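Local coordinates for protein tyrocidine synthase 2 (Brevibacillus parabrevis, PDB 6TA8) that belongs to the modular multidomain peptide synthetases and is represented here by its condensation domain, at residues Thr198-Tyr211 against Asp309-Phe323. Sequence-based numbering, arbitrary orientation.
Sequences TDSFKDWAAQLQKY and DIQNEMNVTRTIGWF
Helix 201-212 packs W204, F201 and Y211 onto I310 and F323 of the long irregular loop between strands 297-304 and 325-332, while polar bonds from T198 and D199 close one end of this helix-on-loop contact. W204 shows how one indole can organise such a surface. Its CG stands anti to the backbone N (chi1 170°), which swings the ring off the helix and into the loop. There I310 CD1 sits over one face, 3.6 Å from the six-membered centroid. On the opposite face F323 arrives edge-on, its CE2 3.5 Å from W204 CD2. F323 in turn offers a face to the edge of F201, an offset T-shaped pair with planes 83° apart. One turn beyond Q207, Y211 lies flat against I310, whose CA is 4.0 Å from the ring centroid. Q207 bends at chi2 to bring NE2 within 3.0 Å of I310 O.

Ahead of the helix, D199 pairs twice with N315: D199 N gives to N315 O at 2.8 Å. N315 N returns the bond to D199 OD2, meeting it on the anti side and 32° out of the carboxylate plane; OD1 is taken by S26. T198 OG1 donates to T319 OG1 (2.8 Å). S200 N-caps the helix by accepting from D203 N.

The same loop is also tied to the N-terminal half: R318 forms a salt bridge to D178, and F323 N donates to D168 OD2. This is consistent with the floor loop that crosses between the two halves of the V-shaped condensation-domain fold, here beside the HHxxxDG motif.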
loop_
_atom_site.group_PDB
_atom_site.type_symbol
_atom_site.label_atom_id
_atom_site.label_comp_id
_atom_site.label_asym_id
_atom_site.label_seq_id
_atom_site.Cartn_x
_atom_site.Cartn_y
_atom_site.Cartn_z
ATOM N N THR A 198 -12.260 12.251 -11.909
ATOM C CA THR A 198 -12.708 10.943 -12.356
ATOM C C THR A 198 -13.868 10.501 -11.460
ATOM O O THR A 198 -14.490 11.324 -10.783
ATOM C CB THR A 198 -11.535 9.957 -12.356
ATOM O OG1 THR A 198 -10.777 10.112 -11.150
ATOM C CG2 THR A 198 -10.632 10.209 -13.555
ATOM N N ASP A 199 -14.174 9.207 -11.441
ATOM C CA ASP A 199 -15.286 8.721 -10.635
ATOM C C ASP A 199 -14.968 8.871 -9.153
ATOM O O ASP A 199 -13.874 8.519 -8.702
ATOM C CB ASP A 199 -15.592 7.264 -10.973
ATOM C CG ASP A 199 -16.261 7.111 -12.326
ATOM O OD1 ASP A 199 -17.007 8.028 -12.728
ATOM O OD2 ASP A 199 -16.043 6.074 -12.987
ATOM N N SER A 200 -15.925 9.402 -8.399
ATOM C CA SER A 200 -15.736 9.602 -6.972
ATOM C C SER A 200 -15.640 8.262 -6.249
ATOM O O SER A 200 -16.085 7.222 -6.743
ATOM C CB SER A 200 -16.885 10.425 -6.390
ATOM O OG SER A 200 -18.092 9.683 -6.388
ATOM N N PHE A 201 -15.038 8.299 -5.057
ATOM C CA PHE A 201 -14.971 7.104 -4.225
ATOM C C PHE A 201 -16.350 6.659 -3.759
ATOM O O PHE A 201 -16.537 5.476 -3.456
ATOM C CB PHE A 201 -14.063 7.350 -3.018
ATOM C CG PHE A 201 -13.750 6.107 -2.235
ATOM C CD1 PHE A 201 -12.770 5.228 -2.669
ATOM C CD2 PHE A 201 -14.436 5.816 -1.068
ATOM C CE1 PHE A 201 -12.481 4.083 -1.952
ATOM C CE2 PHE A 201 -14.151 4.672 -0.348
ATOM C CZ PHE A 201 -13.172 3.806 -0.791
ATOM N N LYS A 202 -17.314 7.580 -3.693
ATOM C CA LYS A 202 -18.685 7.196 -3.376
ATOM C C LYS A 202 -19.310 6.406 -4.520
ATOM O O LYS A 202 -20.052 5.444 -4.285
ATOM C CB LYS A 202 -19.517 8.439 -3.060
ATOM C CG LYS A 202 -20.975 8.151 -2.740
ATOM C CD LYS A 202 -21.786 9.435 -2.664
ATOM C CE LYS A 202 -23.256 9.147 -2.404
ATOM N NZ LYS A 202 -24.082 10.385 -2.468
ATOM N N ASP A 203 -19.019 6.792 -5.765
ATOM C CA ASP A 203 -19.543 6.058 -6.912
ATOM C C ASP A 203 -18.878 4.696 -7.061
ATOM O O ASP A 203 -19.530 3.732 -7.477
ATOM C CB ASP A 203 -19.358 6.875 -8.191
ATOM C CG ASP A 203 -20.242 8.105 -8.232
ATOM O OD1 ASP A 203 -21.323 8.085 -7.604
ATOM O OD2 ASP A 203 -19.857 9.091 -8.897
ATOM N N TRP A 204 -17.589 4.598 -6.730
ATOM C CA TRP A 204 -16.893 3.319 -6.823
ATOM C C TRP A 204 -17.458 2.312 -5.828
ATOM O O TRP A 204 -17.742 1.163 -6.186
ATOM C CB TRP A 204 -15.393 3.521 -6.598
ATOM C CG TRP A 204 -14.625 2.244 -6.440
ATOM C CD1 TRP A 204 -14.356 1.585 -5.275
ATOM C CD2 TRP A 204 -14.019 1.472 -7.485
ATOM N NE1 TRP A 204 -13.625 0.451 -5.529
ATOM C CE2 TRP A 204 -13.404 0.358 -6.879
ATOM C CE3 TRP A 204 -13.939 1.614 -8.873
ATOM C CZ2 TRP A 204 -12.720 -0.607 -7.612
ATOM C CZ3 TRP A 204 -13.259 0.655 -9.600
ATOM C CH2 TRP A 204 -12.658 -0.441 -8.968
ATOM N N ALA A 205 -17.630 2.727 -4.570
ATOM C CA ALA A 205 -18.177 1.824 -3.562
ATOM C C ALA A 205 -19.629 1.469 -3.852
ATOM O O ALA A 205 -20.073 0.364 -3.521
ATOM C CB ALA A 205 -18.049 2.445 -2.171
ATOM N N ALA A 206 -20.383 2.391 -4.457
ATOM C CA ALA A 206 -21.751 2.078 -4.853
ATOM C C ALA A 206 -21.776 1.063 -5.989
ATOM O O ALA A 206 -22.593 0.135 -5.984
ATOM C CB ALA A 206 -22.487 3.354 -5.256
ATOM N N GLN A 207 -20.890 1.225 -6.974
ATOM C CA GLN A 207 -20.804 0.252 -8.056
ATOM C C GLN A 207 -20.172 -1.052 -7.581
ATOM O O GLN A 207 -20.432 -2.113 -8.158
ATOM C CB GLN A 207 -20.015 0.845 -9.226
ATOM C CG GLN A 207 -19.801 -0.094 -10.407
ATOM C CD GLN A 207 -21.083 -0.747 -10.885
ATOM O OE1 GLN A 207 -22.121 -0.097 -11.005
ATOM N NE2 GLN A 207 -21.015 -2.044 -11.159
ATOM N N LEU A 208 -19.356 -0.993 -6.525
ATOM C CA LEU A 208 -18.710 -2.198 -6.020
ATOM C C LEU A 208 -19.720 -3.180 -5.441
ATOM O O LEU A 208 -19.511 -4.397 -5.515
ATOM C CB LEU A 208 -17.664 -1.827 -4.969
ATOM C CG LEU A 208 -16.552 -2.840 -4.698
ATOM C CD1 LEU A 208 -15.780 -3.154 -5.968
ATOM C CD2 LEU A 208 -15.620 -2.308 -3.628
ATOM N N GLN A 209 -20.816 -2.679 -4.867
ATOM C CA GLN A 209 -21.836 -3.572 -4.329
ATOM C C GLN A 209 -22.658 -4.204 -5.447
ATOM O O GLN A 209 -23.053 -5.371 -5.350
ATOM C CB GLN A 209 -22.737 -2.813 -3.354
ATOM C CG GLN A 209 -23.829 -3.664 -2.722
ATOM C CD GLN A 209 -23.276 -4.824 -1.915
ATOM O OE1 GLN A 209 -22.340 -4.662 -1.131
ATOM N NE2 GLN A 209 -23.855 -6.003 -2.104
ATOM N N LYS A 210 -22.926 -3.449 -6.516
ATOM C CA LYS A 210 -23.632 -4.015 -7.660
ATOM C C LYS A 210 -22.799 -5.094 -8.339
ATOM O O LYS A 210 -23.318 -6.161 -8.688
ATOM C CB LYS A 210 -23.993 -2.910 -8.653
ATOM C CG LYS A 210 -24.979 -1.886 -8.117
ATOM C CD LYS A 210 -25.183 -0.752 -9.107
ATOM C CE LYS A 210 -26.206 0.251 -8.600
ATOM N NZ LYS A 210 -26.340 1.416 -9.517
ATOM N N TYR A 211 -21.504 -4.834 -8.533
ATOM C CA TYR A 211 -20.616 -5.853 -9.080
ATOM C C TYR A 211 -20.449 -7.021 -8.117
ATOM O O TYR A 211 -20.164 -8.144 -8.550
ATOM C CB TYR A 211 -19.259 -5.232 -9.416
ATOM C CG TYR A 211 -18.218 -6.220 -9.889
ATOM C CD1 TYR A 211 -18.241 -6.717 -11.185
ATOM C CD2 TYR A 211 -17.206 -6.650 -9.041
ATOM C CE1 TYR A 211 -17.289 -7.619 -11.622
ATOM C CE2 TYR A 211 -16.250 -7.551 -9.468
ATOM C CZ TYR A 211 -16.296 -8.032 -10.758
ATOM O OH TYR A 211 -15.344 -8.929 -11.186
ATOM N N ASP A 309 -11.779 -3.446 -13.593
ATOM C CA ASP A 309 -13.076 -3.238 -14.229
ATOM C C ASP A 309 -14.150 -3.956 -13.420
ATOM O O ASP A 309 -14.213 -5.189 -13.413
ATOM C CB ASP A 309 -13.044 -3.738 -15.671
ATOM C CG ASP A 309 -14.367 -3.539 -16.391
ATOM O OD1 ASP A 309 -15.183 -2.712 -15.934
ATOM O OD2 ASP A 309 -14.588 -4.214 -17.419
ATOM N N ILE A 310 -14.993 -3.186 -12.735
ATOM C CA ILE A 310 -16.128 -3.738 -12.006
ATOM C C ILE A 310 -17.396 -3.406 -12.778
ATOM O O ILE A 310 -18.453 -3.156 -12.185
ATOM C CB ILE A 310 -16.188 -3.201 -10.563
ATOM C CG1 ILE A 310 -16.216 -1.671 -10.558
ATOM C CG2 ILE A 310 -15.005 -3.713 -9.754
ATOM C CD1 ILE A 310 -16.425 -1.070 -9.184
ATOM N N GLN A 311 -17.289 -3.400 -14.110
ATOM C CA GLN A 311 -18.374 -3.042 -15.019
ATOM C C GLN A 311 -18.794 -1.588 -14.823
ATOM O O GLN A 311 -18.177 -0.858 -14.039
ATOM C CB GLN A 311 -19.569 -3.983 -14.840
ATOM C CG GLN A 311 -19.241 -5.450 -15.089
ATOM C CD GLN A 311 -20.368 -6.382 -14.687
ATOM O OE1 GLN A 311 -21.391 -5.946 -14.158
ATOM N NE2 GLN A 311 -20.183 -7.674 -14.934
ATOM N N ASN A 312 -19.827 -1.160 -15.550
ATOM C CA ASN A 312 -20.362 0.201 -15.547
ATOM C C ASN A 312 -19.381 1.228 -16.101
ATOM O O ASN A 312 -19.603 2.435 -15.936
ATOM C CB ASN A 312 -20.818 0.630 -14.147
ATOM C CG ASN A 312 -21.858 1.733 -14.184
ATOM O OD1 ASN A 312 -23.059 1.474 -14.103
ATOM N ND2 ASN A 312 -21.400 2.974 -14.306
ATOM N N GLU A 313 -18.305 0.786 -16.759
ATOM C CA GLU A 313 -17.335 1.680 -17.400
ATOM C C GLU A 313 -16.754 2.688 -16.409
ATOM O O GLU A 313 -16.544 3.858 -16.738
ATOM C CB GLU A 313 -17.956 2.398 -18.600
ATOM C CG GLU A 313 -18.625 1.471 -19.602
ATOM C CD GLU A 313 -20.125 1.685 -19.679
ATOM O OE1 GLU A 313 -20.581 2.815 -19.404
ATOM O OE2 GLU A 313 -20.848 0.722 -20.014
ATOM N N MET A 314 -16.489 2.232 -15.189
ATOM C CA MET A 314 -15.949 3.112 -14.162
ATOM C C MET A 314 -14.534 3.554 -14.519
ATOM O O MET A 314 -13.786 2.844 -15.196
ATOM C CB MET A 314 -15.952 2.412 -12.803
ATOM C CG MET A 314 -17.317 1.909 -12.367
ATOM S SD MET A 314 -18.503 3.240 -12.104
ATOM C CE MET A 314 -17.836 4.002 -10.623
ATOM N N ASN A 315 -14.171 4.747 -14.052
ATOM C CA ASN A 315 -12.859 5.330 -14.322
ATOM C C ASN A 315 -12.331 5.935 -13.029
ATOM O O ASN A 315 -12.851 6.954 -12.562
ATOM C CB ASN A 315 -12.943 6.383 -15.427
ATOM C CG ASN A 315 -11.594 6.986 -15.763
ATOM O OD1 ASN A 315 -10.551 6.399 -15.479
ATOM N ND2 ASN A 315 -11.610 8.163 -16.377
ATOM N N VAL A 316 -11.300 5.318 -12.453
ATOM C CA VAL A 316 -10.714 5.802 -11.208
ATOM C C VAL A 316 -9.231 6.086 -11.413
ATOM O O VAL A 316 -8.404 5.784 -10.544
ATOM C CB VAL A 316 -10.929 4.798 -10.061
ATOM C CG1 VAL A 316 -12.359 4.877 -9.545
ATOM C CG2 VAL A 316 -10.601 3.385 -10.521
ATOM N N THR A 317 -8.884 6.678 -12.558
ATOM C CA THR A 317 -7.484 6.988 -12.830
ATOM C C THR A 317 -6.983 8.122 -11.943
ATOM O O THR A 317 -5.865 8.057 -11.418
ATOM C CB THR A 317 -7.297 7.341 -14.307
ATOM O OG1 THR A 317 -8.333 8.240 -14.724
ATOM C CG2 THR A 317 -7.346 6.085 -15.166
ATOM N N ARG A 318 -7.791 9.167 -11.765
ATOM C CA ARG A 318 -7.436 10.306 -10.927
ATOM C C ARG A 318 -8.145 10.278 -9.577
ATOM O O ARG A 318 -8.212 11.308 -8.899
ATOM C CB ARG A 318 -7.747 11.614 -11.655
ATOM C CG ARG A 318 -7.152 11.713 -13.049
ATOM C CD ARG A 318 -5.640 11.824 -12.994
ATOM N NE ARG A 318 -5.211 13.076 -12.378
ATOM C CZ ARG A 318 -3.942 13.412 -12.177
ATOM N NH1 ARG A 318 -2.970 12.589 -12.546
ATOM N NH2 ARG A 318 -3.643 14.573 -11.607
ATOM N N THR A 319 -8.680 9.126 -9.180
ATOM C CA THR A 319 -9.436 9.007 -7.941
ATOM C C THR A 319 -8.509 8.610 -6.800
ATOM O O THR A 319 -7.713 7.674 -6.933
ATOM C CB THR A 319 -10.560 7.981 -8.090
ATOM O OG1 THR A 319 -11.498 8.434 -9.074
ATOM C CG2 THR A 319 -11.283 7.782 -6.765
ATOM N N ILE A 320 -8.614 9.323 -5.683
ATOM C CA ILE A 320 -7.814 9.057 -4.494
ATOM C C ILE A 320 -8.663 8.264 -3.510
ATOM O O ILE A 320 -9.823 8.611 -3.256
ATOM C CB ILE A 320 -7.304 10.365 -3.866
ATOM C CG1 ILE A 320 -6.193 10.962 -4.733
ATOM C CG2 ILE A 320 -6.814 10.136 -2.442
ATOM C CD1 ILE A 320 -5.554 12.192 -4.145
ATOM N N GLY A 321 -8.094 7.193 -2.972
ATOM C CA GLY A 321 -8.819 6.344 -2.046
ATOM C C GLY A 321 -7.982 5.137 -1.695
ATOM O O GLY A 321 -6.851 4.978 -2.162
ATOM N N TRP A 322 -8.557 4.282 -0.851
ATOM C CA TRP A 322 -7.924 3.024 -0.455
ATOM C C TRP A 322 -8.543 1.914 -1.299
ATOM O O TRP A 322 -9.559 1.321 -0.935
ATOM C CB TRP A 322 -8.091 2.767 1.038
ATOM C CG TRP A 322 -7.138 1.736 1.572
ATOM C CD1 TRP A 322 -6.077 1.185 0.915
ATOM C CD2 TRP A 322 -7.163 1.129 2.871
ATOM N NE1 TRP A 322 -5.438 0.276 1.723
ATOM C CE2 TRP A 322 -6.085 0.224 2.930
ATOM C CE3 TRP A 322 -7.990 1.267 3.990
ATOM C CZ2 TRP A 322 -5.813 -0.540 4.063
ATOM C CZ3 TRP A 322 -7.717 0.506 5.115
ATOM C CH2 TRP A 322 -6.639 -0.385 5.141
ATOM N N PHE A 323 -7.916 1.634 -2.441
ATOM C CA PHE A 323 -8.405 0.647 -3.393
ATOM C C PHE A 323 -7.701 -0.698 -3.264
ATOM O O PHE A 323 -7.904 -1.571 -4.113
ATOM C CB PHE A 323 -8.249 1.172 -4.823
ATOM C CG PHE A 323 -9.207 2.274 -5.179
ATOM C CD1 PHE A 323 -9.051 3.547 -4.652
ATOM C CD2 PHE A 323 -10.255 2.040 -6.052
ATOM C CE1 PHE A 323 -9.931 4.562 -4.984
ATOM C CE2 PHE A 323 -11.135 3.049 -6.389
ATOM C CZ PHE A 323 -10.974 4.311 -5.854
#